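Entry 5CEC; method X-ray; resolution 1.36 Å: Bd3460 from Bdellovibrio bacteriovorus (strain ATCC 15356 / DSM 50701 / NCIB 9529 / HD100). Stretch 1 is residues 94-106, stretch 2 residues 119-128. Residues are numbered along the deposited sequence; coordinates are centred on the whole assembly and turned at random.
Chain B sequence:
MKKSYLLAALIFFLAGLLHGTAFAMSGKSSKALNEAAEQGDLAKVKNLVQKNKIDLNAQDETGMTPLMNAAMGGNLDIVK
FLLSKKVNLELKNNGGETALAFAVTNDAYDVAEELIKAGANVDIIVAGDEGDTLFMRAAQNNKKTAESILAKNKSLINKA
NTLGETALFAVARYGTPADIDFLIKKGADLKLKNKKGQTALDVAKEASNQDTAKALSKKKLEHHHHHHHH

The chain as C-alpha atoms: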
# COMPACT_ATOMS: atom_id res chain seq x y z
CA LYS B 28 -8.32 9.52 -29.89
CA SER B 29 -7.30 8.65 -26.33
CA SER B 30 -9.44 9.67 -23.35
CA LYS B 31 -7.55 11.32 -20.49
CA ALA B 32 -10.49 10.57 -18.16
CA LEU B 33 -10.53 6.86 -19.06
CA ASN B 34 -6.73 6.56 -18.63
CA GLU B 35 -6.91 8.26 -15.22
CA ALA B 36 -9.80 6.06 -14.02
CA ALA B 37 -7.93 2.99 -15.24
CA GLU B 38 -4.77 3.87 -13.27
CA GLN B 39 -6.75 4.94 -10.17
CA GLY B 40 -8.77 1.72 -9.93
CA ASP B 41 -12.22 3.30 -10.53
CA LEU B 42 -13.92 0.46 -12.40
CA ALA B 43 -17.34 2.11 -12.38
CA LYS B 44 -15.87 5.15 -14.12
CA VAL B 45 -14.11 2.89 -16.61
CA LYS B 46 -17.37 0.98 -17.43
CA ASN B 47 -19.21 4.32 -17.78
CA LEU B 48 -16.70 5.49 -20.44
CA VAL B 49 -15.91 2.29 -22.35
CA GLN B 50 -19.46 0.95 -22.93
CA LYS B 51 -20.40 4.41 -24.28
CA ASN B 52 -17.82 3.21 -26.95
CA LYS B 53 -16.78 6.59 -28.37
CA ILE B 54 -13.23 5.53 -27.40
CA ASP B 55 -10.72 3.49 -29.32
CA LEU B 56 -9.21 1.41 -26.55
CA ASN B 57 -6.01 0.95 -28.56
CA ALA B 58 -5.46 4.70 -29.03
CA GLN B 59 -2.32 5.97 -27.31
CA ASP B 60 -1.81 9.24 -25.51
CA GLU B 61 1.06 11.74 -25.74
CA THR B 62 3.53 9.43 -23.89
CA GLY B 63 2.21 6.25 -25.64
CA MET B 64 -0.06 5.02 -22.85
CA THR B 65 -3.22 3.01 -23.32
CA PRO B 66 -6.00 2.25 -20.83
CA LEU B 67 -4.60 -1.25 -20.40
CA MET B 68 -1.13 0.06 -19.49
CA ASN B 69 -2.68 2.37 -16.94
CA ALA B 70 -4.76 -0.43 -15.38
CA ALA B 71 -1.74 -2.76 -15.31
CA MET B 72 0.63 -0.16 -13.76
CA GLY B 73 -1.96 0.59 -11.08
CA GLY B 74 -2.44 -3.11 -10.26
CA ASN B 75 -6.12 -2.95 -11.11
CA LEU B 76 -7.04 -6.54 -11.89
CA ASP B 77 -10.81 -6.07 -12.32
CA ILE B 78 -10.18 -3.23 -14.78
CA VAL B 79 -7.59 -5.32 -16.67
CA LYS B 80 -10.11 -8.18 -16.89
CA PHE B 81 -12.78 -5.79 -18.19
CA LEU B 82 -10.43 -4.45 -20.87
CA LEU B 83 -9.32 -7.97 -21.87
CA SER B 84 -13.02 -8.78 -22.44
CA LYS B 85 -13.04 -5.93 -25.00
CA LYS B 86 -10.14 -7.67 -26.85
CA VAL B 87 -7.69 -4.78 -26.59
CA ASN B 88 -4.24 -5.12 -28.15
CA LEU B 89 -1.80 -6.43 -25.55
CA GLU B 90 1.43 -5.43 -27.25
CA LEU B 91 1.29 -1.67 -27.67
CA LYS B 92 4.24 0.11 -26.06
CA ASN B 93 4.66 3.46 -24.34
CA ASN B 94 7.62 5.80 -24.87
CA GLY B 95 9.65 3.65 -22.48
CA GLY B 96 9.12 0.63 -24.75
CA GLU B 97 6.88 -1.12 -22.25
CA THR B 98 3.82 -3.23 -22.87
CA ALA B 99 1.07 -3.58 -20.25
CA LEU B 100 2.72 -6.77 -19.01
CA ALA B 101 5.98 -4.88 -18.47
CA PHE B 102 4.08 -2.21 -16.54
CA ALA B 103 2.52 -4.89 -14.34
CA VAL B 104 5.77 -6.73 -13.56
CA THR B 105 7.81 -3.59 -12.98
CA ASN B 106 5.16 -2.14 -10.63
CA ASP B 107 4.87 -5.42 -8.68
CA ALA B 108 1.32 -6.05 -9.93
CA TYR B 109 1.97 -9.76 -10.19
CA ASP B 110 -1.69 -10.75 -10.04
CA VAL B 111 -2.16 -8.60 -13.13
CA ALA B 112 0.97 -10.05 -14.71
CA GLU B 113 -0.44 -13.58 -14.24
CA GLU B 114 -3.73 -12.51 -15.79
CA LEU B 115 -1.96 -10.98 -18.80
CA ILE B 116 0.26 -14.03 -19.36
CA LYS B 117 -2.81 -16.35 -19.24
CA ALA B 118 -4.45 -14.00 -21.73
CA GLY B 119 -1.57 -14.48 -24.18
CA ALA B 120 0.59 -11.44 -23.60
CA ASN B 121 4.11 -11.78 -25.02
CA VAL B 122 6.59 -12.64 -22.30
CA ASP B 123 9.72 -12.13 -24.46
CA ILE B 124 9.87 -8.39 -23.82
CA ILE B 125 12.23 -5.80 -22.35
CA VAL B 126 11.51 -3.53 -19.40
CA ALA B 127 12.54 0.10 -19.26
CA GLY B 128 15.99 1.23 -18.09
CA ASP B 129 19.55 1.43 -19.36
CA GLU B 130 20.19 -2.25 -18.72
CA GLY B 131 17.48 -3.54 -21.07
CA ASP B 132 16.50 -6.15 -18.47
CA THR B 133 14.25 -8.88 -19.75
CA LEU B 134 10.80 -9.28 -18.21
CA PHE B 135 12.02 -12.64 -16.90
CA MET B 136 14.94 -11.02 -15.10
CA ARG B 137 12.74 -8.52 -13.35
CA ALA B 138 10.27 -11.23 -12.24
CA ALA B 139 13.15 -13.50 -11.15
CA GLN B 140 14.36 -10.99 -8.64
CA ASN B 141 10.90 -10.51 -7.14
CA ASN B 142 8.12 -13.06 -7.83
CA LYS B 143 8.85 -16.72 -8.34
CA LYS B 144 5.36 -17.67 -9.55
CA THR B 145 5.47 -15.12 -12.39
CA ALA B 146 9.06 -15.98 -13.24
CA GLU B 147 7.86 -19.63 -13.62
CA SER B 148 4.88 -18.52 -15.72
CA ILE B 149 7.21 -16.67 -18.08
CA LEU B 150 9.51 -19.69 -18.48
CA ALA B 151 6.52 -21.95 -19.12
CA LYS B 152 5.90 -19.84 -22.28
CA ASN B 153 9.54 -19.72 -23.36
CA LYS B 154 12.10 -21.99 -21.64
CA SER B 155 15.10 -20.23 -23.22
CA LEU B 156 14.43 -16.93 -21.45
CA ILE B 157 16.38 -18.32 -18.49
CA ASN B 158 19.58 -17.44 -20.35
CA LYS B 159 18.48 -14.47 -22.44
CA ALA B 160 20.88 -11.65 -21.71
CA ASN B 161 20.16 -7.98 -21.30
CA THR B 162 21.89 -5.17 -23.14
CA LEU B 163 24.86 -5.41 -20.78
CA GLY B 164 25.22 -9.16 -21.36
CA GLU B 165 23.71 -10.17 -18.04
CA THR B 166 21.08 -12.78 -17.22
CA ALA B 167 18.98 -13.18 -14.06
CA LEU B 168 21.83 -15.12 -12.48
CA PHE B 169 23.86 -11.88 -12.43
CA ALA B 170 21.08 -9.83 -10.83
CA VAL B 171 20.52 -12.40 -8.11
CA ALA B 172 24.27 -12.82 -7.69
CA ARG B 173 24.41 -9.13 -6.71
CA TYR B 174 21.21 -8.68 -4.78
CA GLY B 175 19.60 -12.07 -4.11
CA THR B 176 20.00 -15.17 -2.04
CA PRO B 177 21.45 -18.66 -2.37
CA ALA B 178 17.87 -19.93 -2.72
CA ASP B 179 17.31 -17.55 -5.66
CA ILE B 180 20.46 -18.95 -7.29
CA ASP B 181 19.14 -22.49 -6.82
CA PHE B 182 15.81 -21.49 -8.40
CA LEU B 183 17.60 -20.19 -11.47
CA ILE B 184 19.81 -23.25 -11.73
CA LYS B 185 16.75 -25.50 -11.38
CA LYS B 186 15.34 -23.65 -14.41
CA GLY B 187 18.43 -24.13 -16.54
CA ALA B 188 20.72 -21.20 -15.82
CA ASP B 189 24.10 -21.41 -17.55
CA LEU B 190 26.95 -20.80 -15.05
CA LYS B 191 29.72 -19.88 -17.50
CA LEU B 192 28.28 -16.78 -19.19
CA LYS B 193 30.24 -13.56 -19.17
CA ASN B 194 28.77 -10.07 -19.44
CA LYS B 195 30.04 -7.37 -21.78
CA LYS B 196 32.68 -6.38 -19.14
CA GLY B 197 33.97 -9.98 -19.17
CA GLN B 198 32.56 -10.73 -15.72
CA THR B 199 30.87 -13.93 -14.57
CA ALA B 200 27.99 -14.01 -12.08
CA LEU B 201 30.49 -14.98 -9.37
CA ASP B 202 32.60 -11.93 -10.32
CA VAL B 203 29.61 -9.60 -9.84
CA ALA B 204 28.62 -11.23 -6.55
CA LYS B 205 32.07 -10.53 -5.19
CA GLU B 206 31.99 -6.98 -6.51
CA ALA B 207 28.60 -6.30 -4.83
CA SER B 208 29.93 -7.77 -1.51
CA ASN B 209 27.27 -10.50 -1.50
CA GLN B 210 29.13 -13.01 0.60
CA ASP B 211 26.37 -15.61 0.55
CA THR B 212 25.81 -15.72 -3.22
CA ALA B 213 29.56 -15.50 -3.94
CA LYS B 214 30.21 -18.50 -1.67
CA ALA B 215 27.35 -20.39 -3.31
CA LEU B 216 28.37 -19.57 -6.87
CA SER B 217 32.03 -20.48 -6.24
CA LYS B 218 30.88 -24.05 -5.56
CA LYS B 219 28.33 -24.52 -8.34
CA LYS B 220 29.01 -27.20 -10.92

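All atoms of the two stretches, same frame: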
# COMPACT_ATOMS: atom_id res chain seq x y z
N ASN B 94 6.31 5.23 -24.48
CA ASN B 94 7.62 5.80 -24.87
C ASN B 94 8.83 5.15 -24.21
O ASN B 94 9.92 5.21 -24.77
CB ASN B 94 7.64 7.33 -24.72
CG ASN B 94 7.49 7.82 -23.28
OD1 ASN B 94 7.21 7.05 -22.36
ND2 ASN B 94 7.62 9.10 -23.10
N GLY B 95 8.62 4.44 -23.11
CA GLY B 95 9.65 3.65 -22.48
C GLY B 95 9.79 2.25 -23.05
O GLY B 95 10.56 1.45 -22.54
N GLY B 96 9.04 1.95 -24.10
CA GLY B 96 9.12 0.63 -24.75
C GLY B 96 8.38 -0.49 -24.06
O GLY B 96 8.59 -1.65 -24.41
N GLU B 97 7.52 -0.14 -23.09
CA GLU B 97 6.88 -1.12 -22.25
C GLU B 97 5.47 -1.45 -22.66
O GLU B 97 4.64 -0.57 -22.90
CB GLU B 97 6.90 -0.65 -20.80
CG GLU B 97 8.31 -0.68 -20.21
CD GLU B 97 8.37 -0.35 -18.73
OE1 GLU B 97 7.62 0.55 -18.29
OE2 GLU B 97 9.19 -0.98 -18.02
N THR B 98 5.18 -2.74 -22.72
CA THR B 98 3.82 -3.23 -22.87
C THR B 98 3.13 -3.24 -21.49
O THR B 98 3.79 -3.04 -20.43
CB THR B 98 3.75 -4.64 -23.42
OG1 THR B 98 4.29 -5.53 -22.44
CG2 THR B 98 4.50 -4.78 -24.76
N ALA B 99 1.83 -3.43 -21.49
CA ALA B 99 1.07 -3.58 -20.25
C ALA B 99 1.67 -4.61 -19.31
O ALA B 99 1.72 -4.38 -18.09
CB ALA B 99 -0.40 -3.91 -20.50
N LEU B 100 2.13 -5.74 -19.86
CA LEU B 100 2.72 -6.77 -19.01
C LEU B 100 4.00 -6.25 -18.35
O LEU B 100 4.24 -6.54 -17.16
CB LEU B 100 2.98 -8.04 -19.83
CG LEU B 100 3.67 -9.17 -19.06
CD1 LEU B 100 2.92 -9.58 -17.78
CD2 LEU B 100 3.83 -10.38 -19.97
N ALA B 101 4.82 -5.52 -19.09
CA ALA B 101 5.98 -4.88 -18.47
C ALA B 101 5.59 -3.90 -17.39
O ALA B 101 6.22 -3.92 -16.33
CB ALA B 101 6.85 -4.21 -19.50
N PHE B 102 4.57 -3.10 -17.60
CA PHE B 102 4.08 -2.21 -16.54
C PHE B 102 3.68 -2.98 -15.29
O PHE B 102 4.00 -2.57 -14.18
CB PHE B 102 2.91 -1.35 -17.02
CG PHE B 102 3.33 -0.12 -17.73
CD1 PHE B 102 3.73 0.97 -17.01
CD2 PHE B 102 3.34 -0.03 -19.13
CE1 PHE B 102 4.15 2.13 -17.62
CE2 PHE B 102 3.73 1.17 -19.75
CZ PHE B 102 4.13 2.23 -18.98
N ALA B 103 2.99 -4.11 -15.48
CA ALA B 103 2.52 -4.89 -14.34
C ALA B 103 3.71 -5.44 -13.56
O ALA B 103 3.79 -5.28 -12.34
CB ALA B 103 1.62 -6.02 -14.80
N VAL B 104 4.62 -6.13 -14.24
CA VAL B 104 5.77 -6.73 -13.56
C VAL B 104 6.59 -5.68 -12.85
O VAL B 104 6.94 -5.82 -11.66
CB VAL B 104 6.60 -7.57 -14.55
CG1 VAL B 104 7.95 -7.92 -13.98
CG2 VAL B 104 5.79 -8.81 -14.91
N THR B 105 6.91 -4.59 -13.55
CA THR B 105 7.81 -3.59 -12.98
C THR B 105 7.18 -2.80 -11.83
O THR B 105 7.91 -2.25 -11.02
CB THR B 105 8.33 -2.60 -14.03
OG1 THR B 105 7.23 -1.94 -14.63
CG2 THR B 105 9.18 -3.30 -15.09
N ASN B 106 5.85 -2.76 -11.76
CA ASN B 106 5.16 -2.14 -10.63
C ASN B 106 4.65 -3.14 -9.60
O ASN B 106 3.85 -2.77 -8.76
CB ASN B 106 4.05 -1.23 -11.15
CG ASN B 106 4.59 0.07 -11.74
OD1 ASN B 106 4.81 1.06 -11.00
ND2 ASN B 106 4.81 0.09 -13.05
N GLY B 119 -2.40 -14.38 -22.99
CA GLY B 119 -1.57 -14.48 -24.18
C GLY B 119 -0.62 -13.34 -24.45
O GLY B 119 -0.07 -13.24 -25.54
N ALA B 120 -0.36 -12.53 -23.43
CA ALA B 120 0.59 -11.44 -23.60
C ALA B 120 1.99 -12.02 -23.84
O ALA B 120 2.40 -13.01 -23.22
CB ALA B 120 0.63 -10.55 -22.35
N ASN B 121 2.74 -11.37 -24.71
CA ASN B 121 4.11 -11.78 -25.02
C ASN B 121 4.98 -11.60 -23.78
O ASN B 121 5.04 -10.52 -23.20
CB ASN B 121 4.61 -10.86 -26.15
CG ASN B 121 5.99 -11.17 -26.66
OD1 ASN B 121 6.52 -12.25 -26.46
ND2 ASN B 121 6.55 -10.21 -27.42
N VAL B 122 5.69 -12.67 -23.42
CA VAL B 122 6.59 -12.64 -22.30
C VAL B 122 8.03 -12.33 -22.68
O VAL B 122 8.84 -12.01 -21.80
CB VAL B 122 6.52 -13.91 -21.44
CG1 VAL B 122 5.10 -14.15 -20.94
CG2 VAL B 122 7.01 -15.13 -22.21
N ASP B 123 8.37 -12.43 -23.98
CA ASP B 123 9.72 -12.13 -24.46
C ASP B 123 9.81 -10.64 -24.78
O ASP B 123 9.90 -10.22 -25.94
CB ASP B 123 10.08 -12.98 -25.65
CG ASP B 123 11.52 -12.81 -26.09
OD1 ASP B 123 12.32 -12.11 -25.40
OD2 ASP B 123 11.87 -13.38 -27.15
N ILE B 124 9.86 -9.85 -23.72
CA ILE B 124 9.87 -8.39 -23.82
C ILE B 124 10.92 -7.83 -22.89
O ILE B 124 11.47 -8.55 -22.03
CB ILE B 124 8.48 -7.79 -23.52
CG1 ILE B 124 8.05 -8.05 -22.06
CG2 ILE B 124 7.47 -8.32 -24.52
CD1 ILE B 124 6.69 -7.50 -21.72
N ILE B 125 11.22 -6.54 -23.10
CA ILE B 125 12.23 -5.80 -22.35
C ILE B 125 11.57 -4.70 -21.53
O ILE B 125 10.66 -4.02 -22.00
CB ILE B 125 13.23 -5.14 -23.34
CG1 ILE B 125 13.92 -6.19 -24.23
CG2 ILE B 125 14.28 -4.29 -22.63
CD1 ILE B 125 14.63 -7.30 -23.49
N VAL B 126 12.02 -4.56 -20.29
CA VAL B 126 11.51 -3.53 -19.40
C VAL B 126 12.41 -2.29 -19.52
O VAL B 126 13.57 -2.36 -19.94
CB VAL B 126 11.37 -4.01 -17.94
CG1 VAL B 126 10.47 -5.26 -17.89
CG2 VAL B 126 12.70 -4.32 -17.25
N ALA B 127 11.86 -1.17 -19.11
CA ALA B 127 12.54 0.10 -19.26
C ALA B 127 13.80 0.16 -18.39
O ALA B 127 13.93 -0.58 -17.40
CB ALA B 127 11.61 1.24 -18.87
N GLY B 128 14.72 1.04 -18.77
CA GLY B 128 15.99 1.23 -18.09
C GLY B 128 17.18 0.99 -18.99
O GLY B 128 17.10 0.39 -20.05
O HOH W 1 11.52 -1.27 -22.53
O HOH W 2 8.00 -4.20 -23.06
O HOH W 3 3.56 -8.08 -23.51

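Stretch 1 runs from a loop into a helix spanning Ala99 to Thr105. Stretch 2 has no regular helix or strand and lies along this segment. The CA atoms of Gly95 and Ala127 are 5.6 Å apart, those of Ala101 and Val126 5.8 Å, and those of Leu100 and Ala120 6.9 Å.

One direct hydrogen bond joins the stretches. Ala127 N donates to Glu97 OE2 at 2.9 Å, nearly straight at 171°. The CA-to-CB bond of Glu97 points sideways, but its m, t rotamer brings the carboxylate to this amide. OE1 of Glu97 is hydrogen-bonded elsewhere in the structure, so both oxygens are satisfied.

Thr98 is the N-cap. Its p rotamer lets OG1 accept a weak bond from Ala101 N at 3.4 Å. OG1 also donates to a water that donates in turn to Asn121 O. Ile124 CD1 approaches Thr98 OG1 to 3.2 Å, a close contact without a hydrogen bond. With chi1 p and chi2 t, Ile124 extends CD1 to the first helical turn, where it meets Ala101 CB at 4.0 Å and Leu100 CB at 4.2 Å.

Leu100 points toward stretch 2 in a t, p rotamer. Its CD2 packs against Ala120 CB at 4.0 Å and Val122 CG1 at 4.1 Å. The small Ala101 side chain also packs against Val126, with CB to CG1 at 4.1 Å. One turn on, Thr105 uses its p rotamer to donate from OG1 to Ala101 O at 2.8 Å. This satisfies the hydroxyl within the helix, while its methyl CG2 contacts Val126 CG1 at 3.7 Å.

Two further waters link the loops. Both donate to Ile125 O; one also donates to Gly95 O, the other to Gly96 O. The second accepts from Thr98 N. Gly96 has positive phi, which favours glycine.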